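PDB 2Q7F: TPR repeat-containing protein YrrB from Bacillus subtilis, which probably mediates complex formation among RNA sulfuration components, RNA processing components and aminoacyl-tRNA synthetases. Local coordinates for residues Arg150-Asn155 with Thr159-Gln164; Met167-Glu172 with Leu179-Ala184; Gly173-Ala178 with Ala204-Arg209; Asp217-Ile222 with Met227-Ala232. All coordinates share one frame; numbering follows the deposited sequence.

Contact 1 of 4, residues Arg150-Asn155 with Thr159-Gln164; sequences RAVELN and TEARFQ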
loop_
_atom_site.group_PDB
_atom_site.type_symbol
_atom_site.label_atom_id
_atom_site.label_comp_id
_atom_site.label_asym_id
_atom_site.label_seq_id
_atom_site.Cartn_x
_atom_site.Cartn_y
_atom_site.Cartn_z
ATOM N N ARG A 150 2.703 -10.316 4.360
ATOM C CA ARG A 150 3.461 -9.959 5.534
ATOM C C ARG A 150 2.794 -8.831 6.314
ATOM O O ARG A 150 2.676 -8.920 7.533
ATOM C CB ARG A 150 4.891 -9.601 5.142
ATOM C CG ARG A 150 5.865 -9.536 6.302
ATOM C CD ARG A 150 5.804 -10.762 7.197
ATOM N NE ARG A 150 6.518 -10.487 8.430
ATOM C CZ ARG A 150 6.384 -11.177 9.556
ATOM N NH1 ARG A 150 5.548 -12.206 9.625
ATOM N NH2 ARG A 150 7.093 -10.824 10.619
ATOM N N ALA A 151 2.349 -7.792 5.604
ATOM C CA ALA A 151 1.645 -6.651 6.204
ATOM C C ALA A 151 0.429 -7.073 7.035
ATOM O O ALA A 151 0.160 -6.504 8.091
ATOM C CB ALA A 151 1.217 -5.659 5.119
ATOM N N VAL A 152 -0.311 -8.056 6.532
ATOM C CA VAL A 152 -1.424 -8.631 7.265
ATOM C C VAL A 152 -0.887 -9.295 8.530
ATOM O O VAL A 152 -1.315 -8.960 9.627
ATOM C CB VAL A 152 -2.233 -9.628 6.403
ATOM C CG1 VAL A 152 -3.299 -10.323 7.243
ATOM C CG2 VAL A 152 -2.857 -8.907 5.216
ATOM N N GLU A 153 0.074 -10.201 8.380
ATOM C CA GLU A 153 0.677 -10.878 9.532
ATOM C C GLU A 153 1.117 -9.889 10.607
ATOM O O GLU A 153 0.773 -10.047 11.779
ATOM C CB GLU A 153 1.858 -11.750 9.102
ATOM C CG GLU A 153 1.454 -12.948 8.261
ATOM C CD GLU A 153 2.641 -13.708 7.686
ATOM O OE1 GLU A 153 3.755 -13.639 8.262
ATOM O OE2 GLU A 153 2.449 -14.388 6.652
ATOM N N LEU A 154 1.849 -8.859 10.191
ATOM C CA LEU A 154 2.390 -7.858 11.116
ATOM C C LEU A 154 1.341 -6.906 11.689
ATOM O O LEU A 154 1.624 -6.153 12.617
ATOM C CB LEU A 154 3.514 -7.056 10.450
ATOM C CG LEU A 154 4.902 -7.695 10.389
ATOM C CD1 LEU A 154 5.887 -6.707 9.768
ATOM C CD2 LEU A 154 5.381 -8.141 11.765
ATOM N N ASN A 155 0.142 -6.930 11.120
ATOM C CA ASN A 155 -0.971 -6.127 11.610
ATOM C C ASN A 155 -2.257 -6.746 11.093
ATOM O O ASN A 155 -2.739 -6.433 9.997
ATOM C CB ASN A 155 -0.828 -4.655 11.203
ATOM C CG ASN A 155 -1.957 -3.774 11.737
ATOM O OD1 ASN A 155 -3.039 -4.254 12.090
ATOM N ND2 ASN A 155 -1.707 -2.471 11.780
ATOM N N THR A 159 -7.327 -3.552 8.050
ATOM C CA THR A 159 -8.357 -3.896 7.059
ATOM C C THR A 159 -7.919 -3.636 5.613
ATOM O O THR A 159 -8.107 -4.487 4.731
ATOM C CB THR A 159 -9.664 -3.128 7.353
ATOM O OG1 THR A 159 -10.215 -3.606 8.584
ATOM C CG2 THR A 159 -10.689 -3.324 6.251
ATOM N N GLU A 160 -7.327 -2.462 5.397
ATOM C CA GLU A 160 -6.913 -2.005 4.077
ATOM C C GLU A 160 -5.903 -2.954 3.428
ATOM O O GLU A 160 -6.064 -3.344 2.263
ATOM C CB GLU A 160 -6.329 -0.590 4.173
ATOM C CG GLU A 160 -6.831 0.364 3.103
ATOM C CD GLU A 160 -6.770 -0.245 1.712
ATOM O OE1 GLU A 160 -7.852 -0.527 1.133
ATOM O OE2 GLU A 160 -5.641 -0.460 1.207
ATOM N N ALA A 161 -4.875 -3.326 4.190
ATOM C CA ALA A 161 -3.885 -4.298 3.740
ATOM C C ALA A 161 -4.559 -5.606 3.394
ATOM O O ALA A 161 -4.310 -6.185 2.340
ATOM C CB ALA A 161 -2.828 -4.523 4.806
ATOM N N ARG A 162 -5.436 -6.061 4.279
ATOM C CA ARG A 162 -6.075 -7.353 4.116
ATOM C C ARG A 162 -6.954 -7.418 2.866
ATOM O O ARG A 162 -7.017 -8.453 2.200
ATOM C CB ARG A 162 -6.865 -7.715 5.364
ATOM C CG ARG A 162 -7.197 -9.177 5.435
ATOM C CD ARG A 162 -8.090 -9.473 6.606
ATOM N NE ARG A 162 -7.350 -9.369 7.858
ATOM C CZ ARG A 162 -6.755 -10.388 8.469
ATOM N NH1 ARG A 162 -6.810 -11.617 7.962
ATOM N NH2 ARG A 162 -6.103 -10.168 9.595
ATOM N N PHE A 163 -7.621 -6.312 2.545
ATOM C CA PHE A 163 -8.411 -6.247 1.325
ATOM C C PHE A 163 -7.529 -6.303 0.071
ATOM O O PHE A 163 -7.909 -6.910 -0.938
ATOM C CB PHE A 163 -9.297 -4.997 1.309
ATOM C CG PHE A 163 -10.011 -4.777 0.002
ATOM C CD1 PHE A 163 -10.964 -5.684 -0.449
ATOM C CD2 PHE A 163 -9.722 -3.671 -0.782
ATOM C CE1 PHE A 163 -11.606 -5.485 -1.667
ATOM C CE2 PHE A 163 -10.367 -3.468 -2.001
ATOM C CZ PHE A 163 -11.307 -4.373 -2.443
ATOM N N GLN A 164 -6.352 -5.683 0.138
ATOM C CA GLN A 164 -5.419 -5.686 -0.992
ATOM C C GLN A 164 -4.768 -7.055 -1.198
ATOM O O GLN A 164 -4.514 -7.471 -2.332
ATOM C CB GLN A 164 -4.340 -4.626 -0.798
ATOM C CG GLN A 164 -4.855 -3.211 -0.850
ATOM C CD GLN A 164 -5.108 -2.740 -2.265
ATOM O OE1 GLN A 164 -6.045 -1.982 -2.517
ATOM N NE2 GLN A 164 -4.271 -3.183 -3.200
#

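Contact 2 of 4, residues Met167-Glu172 with Leu179-Ala184; sequences MCLANE and LSQFAA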
loop_
_atom_site.group_PDB
_atom_site.type_symbol
_atom_site.label_atom_id
_atom_site.label_comp_id
_atom_site.label_asym_id
_atom_site.label_seq_id
_atom_site.Cartn_x
_atom_site.Cartn_y
_atom_site.Cartn_z
ATOM N N MET A 167 -7.395 -9.370 -2.970
ATOM C CA MET A 167 -7.523 -9.135 -4.411
ATOM C C MET A 167 -6.359 -9.738 -5.170
ATOM O O MET A 167 -6.497 -10.207 -6.302
ATOM C CB MET A 167 -7.601 -7.640 -4.713
ATOM C CG MET A 167 -8.972 -7.025 -4.536
ATOM S SD MET A 167 -9.025 -5.345 -5.195
ATOM C CE MET A 167 -9.406 -5.657 -6.924
ATOM N N CYS A 168 -5.185 -9.722 -4.546
ATOM C CA CYS A 168 -3.976 -10.224 -5.189
ATOM C C CYS A 168 -3.961 -11.750 -5.198
ATOM O O CYS A 168 -3.578 -12.375 -6.187
ATOM C CB CYS A 168 -2.731 -9.691 -4.480
ATOM S SG CYS A 168 -1.308 -9.430 -5.565
ATOM N N LEU A 169 -4.382 -12.339 -4.084
ATOM C CA LEU A 169 -4.565 -13.794 -3.982
ATOM C C LEU A 169 -5.531 -14.349 -5.023
ATOM O O LEU A 169 -5.202 -15.304 -5.724
ATOM C CB LEU A 169 -5.077 -14.164 -2.584
ATOM C CG LEU A 169 -4.085 -14.176 -1.423
ATOM C CD1 LEU A 169 -4.825 -14.110 -0.091
ATOM C CD2 LEU A 169 -3.206 -15.423 -1.512
ATOM N N ALA A 170 -6.717 -13.749 -5.105
ATOM C CA ALA A 170 -7.735 -14.141 -6.081
ATOM C C ALA A 170 -7.208 -14.002 -7.501
ATOM O O ALA A 170 -7.539 -14.783 -8.387
ATOM C CB ALA A 170 -8.990 -13.299 -5.904
ATOM N N ASN A 171 -6.385 -12.990 -7.705
ATOM C CA ASN A 171 -5.808 -12.745 -8.999
ATOM C C ASN A 171 -4.834 -13.849 -9.388
ATOM O O ASN A 171 -4.758 -14.236 -10.557
ATOM C CB ASN A 171 -5.111 -11.392 -9.006
ATOM C CG ASN A 171 -4.939 -10.857 -10.390
ATOM O OD1 ASN A 171 -5.789 -10.113 -10.887
ATOM N ND2 ASN A 171 -3.853 -11.257 -11.050
ATOM N N GLU A 172 -4.109 -14.362 -8.396
ATOM C CA GLU A 172 -3.037 -15.316 -8.642
ATOM C C GLU A 172 -3.516 -16.762 -8.792
ATOM O O GLU A 172 -2.734 -17.640 -9.164
ATOM C CB GLU A 172 -1.967 -15.202 -7.552
ATOM C CG GLU A 172 -0.545 -15.534 -8.037
ATOM C CD GLU A 172 0.004 -14.559 -9.094
ATOM O OE1 GLU A 172 -0.566 -13.461 -9.293
ATOM O OE2 GLU A 172 1.026 -14.895 -9.732
ATOM N N LEU A 179 -11.026 -15.616 -0.402
ATOM C CA LEU A 179 -12.291 -15.586 0.336
ATOM C C LEU A 179 -12.065 -15.576 1.844
ATOM O O LEU A 179 -12.771 -14.884 2.572
ATOM C CB LEU A 179 -13.170 -16.766 -0.065
ATOM C CG LEU A 179 -13.634 -16.767 -1.520
ATOM C CD1 LEU A 179 -14.016 -18.173 -1.920
ATOM C CD2 LEU A 179 -14.791 -15.786 -1.770
ATOM N N SER A 180 -11.069 -16.340 2.297
ATOM C CA SER A 180 -10.616 -16.287 3.687
ATOM C C SER A 180 -10.367 -14.846 4.107
ATOM O O SER A 180 -10.878 -14.393 5.134
ATOM C CB SER A 180 -9.335 -17.107 3.882
ATOM O OG SER A 180 -9.553 -18.464 3.564
ATOM N N GLN A 181 -9.596 -14.131 3.292
ATOM C CA GLN A 181 -9.257 -12.743 3.584
ATOM C C GLN A 181 -10.447 -11.792 3.409
ATOM O O GLN A 181 -10.720 -10.985 4.302
ATOM C CB GLN A 181 -8.036 -12.277 2.776
ATOM C CG GLN A 181 -6.748 -13.059 3.050
ATOM C CD GLN A 181 -6.260 -12.948 4.487
ATOM O OE1 GLN A 181 -6.692 -12.078 5.244
ATOM N NE2 GLN A 181 -5.348 -13.839 4.870
ATOM N N PHE A 182 -11.163 -11.899 2.288
ATOM C CA PHE A 182 -12.364 -11.071 2.068
ATOM C C PHE A 182 -13.354 -11.164 3.239
ATOM O O PHE A 182 -13.955 -10.157 3.625
ATOM C CB PHE A 182 -13.081 -11.421 0.756
ATOM C CG PHE A 182 -12.302 -11.084 -0.493
ATOM C CD1 PHE A 182 -11.554 -9.913 -0.585
ATOM C CD2 PHE A 182 -12.343 -11.933 -1.598
ATOM C CE1 PHE A 182 -10.840 -9.606 -1.748
ATOM C CE2 PHE A 182 -11.636 -11.632 -2.762
ATOM C CZ PHE A 182 -10.885 -10.465 -2.836
ATOM N N ALA A 183 -13.505 -12.369 3.795
ATOM C CA ALA A 183 -14.401 -12.614 4.932
ATOM C C ALA A 183 -13.952 -11.873 6.186
ATOM O O ALA A 183 -14.767 -11.258 6.876
ATOM C CB ALA A 183 -14.526 -14.101 5.209
ATOM N N ALA A 184 -12.653 -11.924 6.471
ATOM C CA ALA A 184 -12.091 -11.238 7.638
ATOM C C ALA A 184 -12.271 -9.717 7.550
ATOM O O ALA A 184 -12.516 -9.057 8.568
ATOM C CB ALA A 184 -10.624 -11.608 7.824
#

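Contact 3 of 4, residues Gly173-Ala178 with Ala204-Arg209; sequences GMLDEA and AYKENR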
loop_
_atom_site.group_PDB
_atom_site.type_symbol
_atom_site.label_atom_id
_atom_site.label_comp_id
_atom_site.label_asym_id
_atom_site.label_seq_id
_atom_site.Cartn_x
_atom_site.Cartn_y
_atom_site.Cartn_z
ATOM N N GLY A 173 -4.797 -17.005 -8.522
ATOM C CA GLY A 173 -5.369 -18.344 -8.633
ATOM C C GLY A 173 -5.763 -18.903 -7.284
ATOM O O GLY A 173 -6.674 -19.717 -7.187
ATOM N N MET A 174 -5.063 -18.458 -6.243
ATOM C CA MET A 174 -5.326 -18.862 -4.868
ATOM C C MET A 174 -6.643 -18.233 -4.422
ATOM O O MET A 174 -6.652 -17.205 -3.745
ATOM C CB MET A 174 -4.170 -18.413 -3.961
ATOM C CG MET A 174 -2.787 -18.974 -4.329
ATOM S SD MET A 174 -1.371 -18.090 -3.592
ATOM C CE MET A 174 -1.349 -18.743 -1.918
ATOM N N LEU A 175 -7.752 -18.864 -4.807
ATOM C CA LEU A 175 -9.092 -18.269 -4.699
ATOM C C LEU A 175 -9.790 -18.465 -3.363
ATOM O O LEU A 175 -10.609 -17.642 -2.968
ATOM C CB LEU A 175 -10.005 -18.788 -5.815
ATOM C CG LEU A 175 -9.638 -18.385 -7.246
ATOM C CD1 LEU A 175 -10.099 -19.457 -8.225
ATOM C CD2 LEU A 175 -10.190 -17.012 -7.625
ATOM N N ASP A 176 -9.488 -19.558 -2.677
ATOM C CA ASP A 176 -10.177 -19.877 -1.428
ATOM C C ASP A 176 -9.597 -19.078 -0.276
ATOM O O ASP A 176 -10.328 -18.591 0.588
ATOM C CB ASP A 176 -10.119 -21.380 -1.160
ATOM C CG ASP A 176 -10.436 -22.190 -2.400
ATOM O OD1 ASP A 176 -9.546 -22.301 -3.273
ATOM O OD2 ASP A 176 -11.574 -22.687 -2.518
ATOM N N GLU A 177 -8.278 -18.928 -0.290
ATOM C CA GLU A 177 -7.570 -18.064 0.650
ATOM C C GLU A 177 -7.912 -16.584 0.427
ATOM O O GLU A 177 -7.805 -15.768 1.352
ATOM C CB GLU A 177 -6.056 -18.304 0.571
ATOM C CG GLU A 177 -5.539 -18.665 -0.825
ATOM C CD GLU A 177 -5.797 -20.124 -1.196
ATOM O OE1 GLU A 177 -5.235 -21.022 -0.537
ATOM O OE2 GLU A 177 -6.563 -20.375 -2.151
ATOM N N ALA A 178 -8.332 -16.245 -0.792
ATOM C CA ALA A 178 -8.827 -14.901 -1.088
ATOM C C ALA A 178 -10.103 -14.658 -0.306
ATOM O O ALA A 178 -10.235 -13.644 0.382
ATOM C CB ALA A 178 -9.067 -14.725 -2.580
ATOM N N ALA A 204 -17.413 -16.556 -8.791
ATOM C CA ALA A 204 -17.633 -16.744 -10.228
ATOM C C ALA A 204 -16.540 -17.603 -10.886
ATOM O O ALA A 204 -16.834 -18.479 -11.704
ATOM C CB ALA A 204 -17.751 -15.397 -10.922
ATOM N N TYR A 205 -15.287 -17.349 -10.511
ATOM C CA TYR A 205 -14.142 -18.114 -10.992
ATOM C C TYR A 205 -14.069 -19.496 -10.341
ATOM O O TYR A 205 -13.359 -20.383 -10.825
ATOM C CB TYR A 205 -12.848 -17.334 -10.750
ATOM C CG TYR A 205 -12.574 -16.258 -11.780
ATOM C CD1 TYR A 205 -13.310 -15.071 -11.797
ATOM C CD2 TYR A 205 -11.574 -16.423 -12.738
ATOM C CE1 TYR A 205 -13.061 -14.082 -12.747
ATOM C CE2 TYR A 205 -11.313 -15.437 -13.690
ATOM C CZ TYR A 205 -12.061 -14.274 -13.688
ATOM O OH TYR A 205 -11.812 -13.301 -14.624
ATOM N N LYS A 206 -14.802 -19.666 -9.241
ATOM C CA LYS A 206 -14.962 -20.969 -8.586
ATOM C C LYS A 206 -16.110 -21.776 -9.208
ATOM O O LYS A 206 -16.355 -22.928 -8.818
ATOM C CB LYS A 206 -15.217 -20.787 -7.090
ATOM C CG LYS A 206 -13.977 -20.508 -6.264
ATOM C CD LYS A 206 -14.324 -20.319 -4.789
ATOM C CE LYS A 206 -14.886 -21.585 -4.140
ATOM N NZ LYS A 206 -13.866 -22.657 -3.993
ATOM N N GLU A 207 -16.797 -21.157 -10.174
ATOM C CA GLU A 207 -17.937 -21.752 -10.897
ATOM C C GLU A 207 -19.119 -22.047 -9.977
ATOM O O GLU A 207 -19.482 -23.203 -9.759
ATOM C CB GLU A 207 -17.518 -22.999 -11.688
ATOM C CG GLU A 207 -16.201 -22.833 -12.435
ATOM C CD GLU A 207 -16.232 -23.424 -13.822
ATOM O OE1 GLU A 207 -16.795 -24.532 -14.003
ATOM O OE2 GLU A 207 -15.684 -22.771 -14.736
ATOM N N ASN A 208 -19.717 -20.980 -9.452
ATOM C CA ASN A 208 -20.797 -21.078 -8.477
ATOM C C ASN A 208 -21.704 -19.847 -8.525
ATOM O O ASN A 208 -21.386 -18.812 -7.936
ATOM C CB ASN A 208 -20.209 -21.278 -7.067
ATOM C CG ASN A 208 -21.268 -21.284 -5.976
ATOM O OD1 ASN A 208 -21.065 -20.720 -4.903
ATOM N ND2 ASN A 208 -22.400 -21.925 -6.243
ATOM N N ARG A 209 -22.828 -19.959 -9.232
ATOM C CA ARG A 209 -23.789 -18.858 -9.318
ATOM C C ARG A 209 -24.813 -18.803 -8.190
ATOM O O ARG A 209 -25.870 -18.188 -8.337
ATOM C CB ARG A 209 -25.006 -19.232 -10.178
ATOM C CG ARG A 209 -24.943 -18.796 -11.643
ATOM C CD ARG A 209 -24.812 -19.987 -12.589
ATOM N NE ARG A 209 -26.045 -20.777 -12.672
ATOM C CZ ARG A 209 -26.140 -21.991 -13.218
ATOM N NH1 ARG A 209 -25.070 -22.581 -13.743
ATOM N NH2 ARG A 209 -27.311 -22.621 -13.239
#

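Contact 4 of 4, residues Asp217-Ile222 with Met227-Ala232; sequences DKAIDI and MLALHA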
loop_
_atom_site.group_PDB
_atom_site.type_symbol
_atom_site.label_atom_id
_atom_site.label_comp_id
_atom_site.label_asym_id
_atom_site.label_seq_id
_atom_site.Cartn_x
_atom_site.Cartn_y
_atom_site.Cartn_z
ATOM N N ASP A 217 -25.188 -9.425 -3.858
ATOM C CA ASP A 217 -26.363 -8.778 -3.276
ATOM C C ASP A 217 -25.947 -7.818 -2.178
ATOM O O ASP A 217 -26.258 -6.624 -2.232
ATOM C CB ASP A 217 -27.323 -9.820 -2.691
ATOM C CG ASP A 217 -28.062 -10.607 -3.756
ATOM O OD1 ASP A 217 -28.271 -10.070 -4.864
ATOM O OD2 ASP A 217 -28.435 -11.769 -3.480
ATOM N N LYS A 218 -25.218 -8.353 -1.200
ATOM C CA LYS A 218 -24.822 -7.605 -0.012
ATOM C C LYS A 218 -23.975 -6.375 -0.336
ATOM O O LYS A 218 -23.929 -5.430 0.449
ATOM C CB LYS A 218 -24.121 -8.523 0.992
ATOM C CG LYS A 218 -24.086 -7.969 2.411
ATOM C CD LYS A 218 -24.215 -9.059 3.468
ATOM C CE LYS A 218 -25.662 -9.285 3.870
ATOM N NZ LYS A 218 -25.753 -9.945 5.201
ATOM N N ALA A 219 -23.328 -6.384 -1.498
ATOM C CA ALA A 219 -22.558 -5.230 -1.969
ATOM C C ALA A 219 -23.470 -4.104 -2.441
ATOM O O ALA A 219 -23.230 -2.940 -2.128
ATOM C CB ALA A 219 -21.591 -5.634 -3.074
ATOM N N ILE A 220 -24.510 -4.452 -3.196
ATOM C CA ILE A 220 -25.503 -3.474 -3.646
ATOM C C ILE A 220 -26.343 -3.019 -2.449
ATOM O O ILE A 220 -26.658 -1.834 -2.309
ATOM C CB ILE A 220 -26.406 -4.041 -4.764
ATOM C CG1 ILE A 220 -25.554 -4.733 -5.834
ATOM C CG2 ILE A 220 -27.247 -2.928 -5.382
ATOM C CD1 ILE A 220 -26.343 -5.468 -6.893
ATOM N N ASP A 221 -26.684 -3.985 -1.597
ATOM C CA ASP A 221 -27.318 -3.756 -0.298
ATOM C C ASP A 221 -26.642 -2.610 0.465
ATOM O O ASP A 221 -27.319 -1.718 0.983
ATOM C CB ASP A 221 -27.253 -5.060 0.512
ATOM C CG ASP A 221 -28.044 -5.008 1.807
ATOM O OD1 ASP A 221 -27.686 -4.224 2.716
ATOM O OD2 ASP A 221 -29.009 -5.789 1.928
ATOM N N ILE A 222 -25.312 -2.637 0.527
ATOM C CA ILE A 222 -24.549 -1.608 1.233
ATOM C C ILE A 222 -24.506 -0.302 0.433
ATOM O O ILE A 222 -24.890 0.752 0.943
ATOM C CB ILE A 222 -23.114 -2.102 1.616
ATOM C CG1 ILE A 222 -23.171 -3.154 2.738
ATOM C CG2 ILE A 222 -22.201 -0.935 2.013
ATOM C CD1 ILE A 222 -23.684 -2.646 4.096
ATOM N N MET A 227 -21.973 0.302 -9.360
ATOM C CA MET A 227 -22.208 -0.024 -10.773
ATOM C C MET A 227 -21.527 -1.304 -11.239
ATOM O O MET A 227 -22.095 -2.050 -12.044
ATOM C CB MET A 227 -21.816 1.137 -11.690
ATOM C CG MET A 227 -22.999 1.988 -12.148
ATOM S SD MET A 227 -22.710 2.818 -13.731
ATOM C CE MET A 227 -21.319 3.891 -13.335
ATOM N N LEU A 228 -20.318 -1.551 -10.739
ATOM C CA LEU A 228 -19.611 -2.798 -11.021
ATOM C C LEU A 228 -20.341 -4.016 -10.444
ATOM O O LEU A 228 -20.495 -5.029 -11.130
ATOM C CB LEU A 228 -18.158 -2.728 -10.544
ATOM C CG LEU A 228 -17.061 -2.376 -11.565
ATOM C CD1 LEU A 228 -17.497 -1.361 -12.647
ATOM C CD2 LEU A 228 -15.809 -1.889 -10.849
ATOM N N ALA A 229 -20.813 -3.914 -9.203
ATOM C CA ALA A 229 -21.625 -4.983 -8.616
ATOM C C ALA A 229 -22.893 -5.163 -9.427
ATOM O O ALA A 229 -23.363 -6.282 -9.606
ATOM C CB ALA A 229 -21.954 -4.695 -7.160
ATOM N N LEU A 230 -23.427 -4.054 -9.930
ATOM C CA LEU A 230 -24.632 -4.069 -10.758
ATOM C C LEU A 230 -24.411 -4.799 -12.080
ATOM O O LEU A 230 -25.149 -5.730 -12.413
ATOM C CB LEU A 230 -25.146 -2.642 -11.005
ATOM C CG LEU A 230 -25.865 -1.960 -9.833
ATOM C CD1 LEU A 230 -25.978 -0.461 -10.063
ATOM C CD2 LEU A 230 -27.237 -2.589 -9.595
ATOM N N HIS A 231 -23.387 -4.380 -12.818
ATOM C CA HIS A 231 -23.048 -5.005 -14.090
ATOM C C HIS A 231 -22.640 -6.465 -13.907
ATOM O O HIS A 231 -22.990 -7.315 -14.726
ATOM C CB HIS A 231 -21.950 -4.221 -14.811
ATOM C CG HIS A 231 -22.345 -2.821 -15.165
ATOM N ND1 HIS A 231 -23.614 -2.488 -15.589
ATOM C CD2 HIS A 231 -21.632 -1.669 -15.172
ATOM C CE1 HIS A 231 -23.669 -1.191 -15.833
ATOM N NE2 HIS A 231 -22.480 -0.672 -15.588
ATOM N N ALA A 232 -21.922 -6.749 -12.822
ATOM C CA ALA A 232 -21.507 -8.116 -12.505
ATOM C C ALA A 232 -22.699 -9.047 -12.279
ATOM O O ALA A 232 -22.647 -10.226 -12.628
ATOM C CB ALA A 232 -20.581 -8.130 -11.291
#

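Contact 1 of 4, residues Arg150-Asn155 with Thr159-Gln164
V152 and R162 meet where two successive tetratricopeptide (TPR) repeats join, R150-N155 lying in repeat 4 and E160-Q164 falling in repeat 5. The two short helix axes run at 147° to each other, close to antiparallel, and approach to 8.8 Å. V152 uses both of its methyls. CG1 lies over one face of the R162 guanidinium, offset toward the rim, with V152 CG1 3.7 Å from R162 CZ. The other methyl packs on backbone, V152 CG2 being 3.7 Å from R162 CA. With CG1 anti to the backbone N (chi1 174°), the two branches reach different parts of the same arginine. Beside this pair A151 CB faces A161 CB at 4.2 Å. An alanine on each side is consistent with the close approach of the axes. If V152 were an alanine, both methyls would be gone, and the guanidinium would probably lose its apolar cover on that face and be less firmly held. The next shell is polar. R162 NH2 forms a salt bridge with E156, and R162 NH1 hydrogen-bonds Q181 OE1, so the buried charge has mates at both terminal nitrogens. Further round helix 141-154, R150 is bound to E153 in a salt bridge with its partner in the guanidinium plane. There R150 NH1 meets the anti side of E153 OE1 at 2.7 Å.

Contact 2 of 4, residues Met167-Glu172 with Leu179-Ala184
This contact is the packing of the two antiparallel helices of a single TPR motif, since both segments belong to repeat 5. The short axes run at 158° and come within 9.4 Å. F182 supplies much of the contact. Its ring end meets the turn at M167, with F182 CZ 3.7 Å from M167 N. M167 CG adds an apolar touch to F182 CE1 at 4.2 Å, and A170 CB approaches F182 CE2 at 4.4 Å. The F182 CG is anti to the carbonyl carbon (chi1 -67°), and from there the ring reaches across to helix 159-172. A second contact lies beside it, where the side chains of L169 and Q181 cross at a slant. L169 CD1 rests 3.8 Å from Q181 CG, on the aliphatic part of the glutamine, whose OE1 is taken up by R162. No hydrogen bond joins the two segments. The side-chain contacts are apolar, with the ring also against the M167 backbone. Around it, F182 also touches F163 on its partner helix. M167 and F182 both reach N198, and A170 and F182 both reach T202, on helix 193-205. On another side of helix 159-172, C168 packs on P141 and L145 of helix 141-154.

Contact 3 of 4, residues Gly173-Ala178 with Ala204-Arg209
D176 and K206 form a salt bridge between consecutive TPR motifs, the aspartate in repeat 5 and the lysine in repeat 6. It is a surface contact between L175-D176, near the beginning of helix 176-188, and Y205-K206, at the end of helix 193-205 and just beyond. The polar part is one bond. K206 NZ donates to D176 OD2 at 2.7 Å. The ammonium comes to the syn side of that oxygen, 31° out of the carboxylate plane. The lysine chain is bent near its end (chi3 65°, chi4 69°), and this curl brings NZ round to the acid. The apolar part belongs to L175. L175 CD2 lies 4.1 Å from Y205 CB, and the two side chains cross at about a right angle. The tyrosine ring leads away from the leucine. L175 CB also comes to 4.4 Å from K206 CG, so the lysine serves both kinds of contact, with its stem on the leucine and its charge on the aspartate. L175 further touches T202 on helix 193-205. The backbone turns near both pairs of contact residues. G173 leaves the preceding helix with positive phi, where a side chain would jam against the carbonyl O before it, and M174 is the centre of an inverse gamma turn. On the other side E207 also takes positive phi, and E207 N bonds to A204 O at 3.1 Å.

Contact 4 of 4, residues Asp217-Ile222 with Met227-Ala232
The helical turn that presents A219 and I220 to A229 is closed by a short backbone bond, D221 N to D217 O at 2.7 Å. No hydrogen bond crosses to M227-A232. The segments lie on helix 211-222, in TPR repeat 6, and on the last modelled helix, 227-233. Their short axes run at 144° and approach to 9.2 Å. A229 CB is met by two side chains. A219 CB touches A229 CB at 4.2 Å, and I220 CG1 comes nearer, 3.8 Å from A229 CB. I220 also reaches past the alanine with its end carbon. There I220 CD1 touches L230 CD2 at 4.0 Å. The isoleucine chain is extended at chi2 (173°), which carries CD1 out to that leucine branch. A219 and A229 are buried, while I220 and L230 are partly exposed. D217 OD1 forms a salt bridge with K233, the residue after the second segment. Helix 193-205 also packs here, F196 on A219 and Y197 on A232. Between the two segments the side-chain contacts are apolar, consistent with van der Waals packing of small and branched side chains. The D217 to K233 salt bridge adds a charged tie between the same helices.

The four contacts are spread along the C-terminal half of the TPR solenoid. Contacts 1 and 2 share helix 159-172, with centres about 11 Å apart. A probable hydrogen bond, R162 NH1 to Q181 OE1 at 2.8 Å, joins them. Contacts 2 and 3 share helix 176-188, with centres about 9 Å apart and segments alternating along the chain. They touch through A170 O and L175 CD2, 3.5 Å apart, and through L179 CD1 and K206 CD, 3.6 Å apart. Contact 4 stands separate. Its centre is about 18 Å from that of contact 3, and their nearest atoms are about 7 Å apart. Contact 1 is buried, whereas contact 3 lies at the surface.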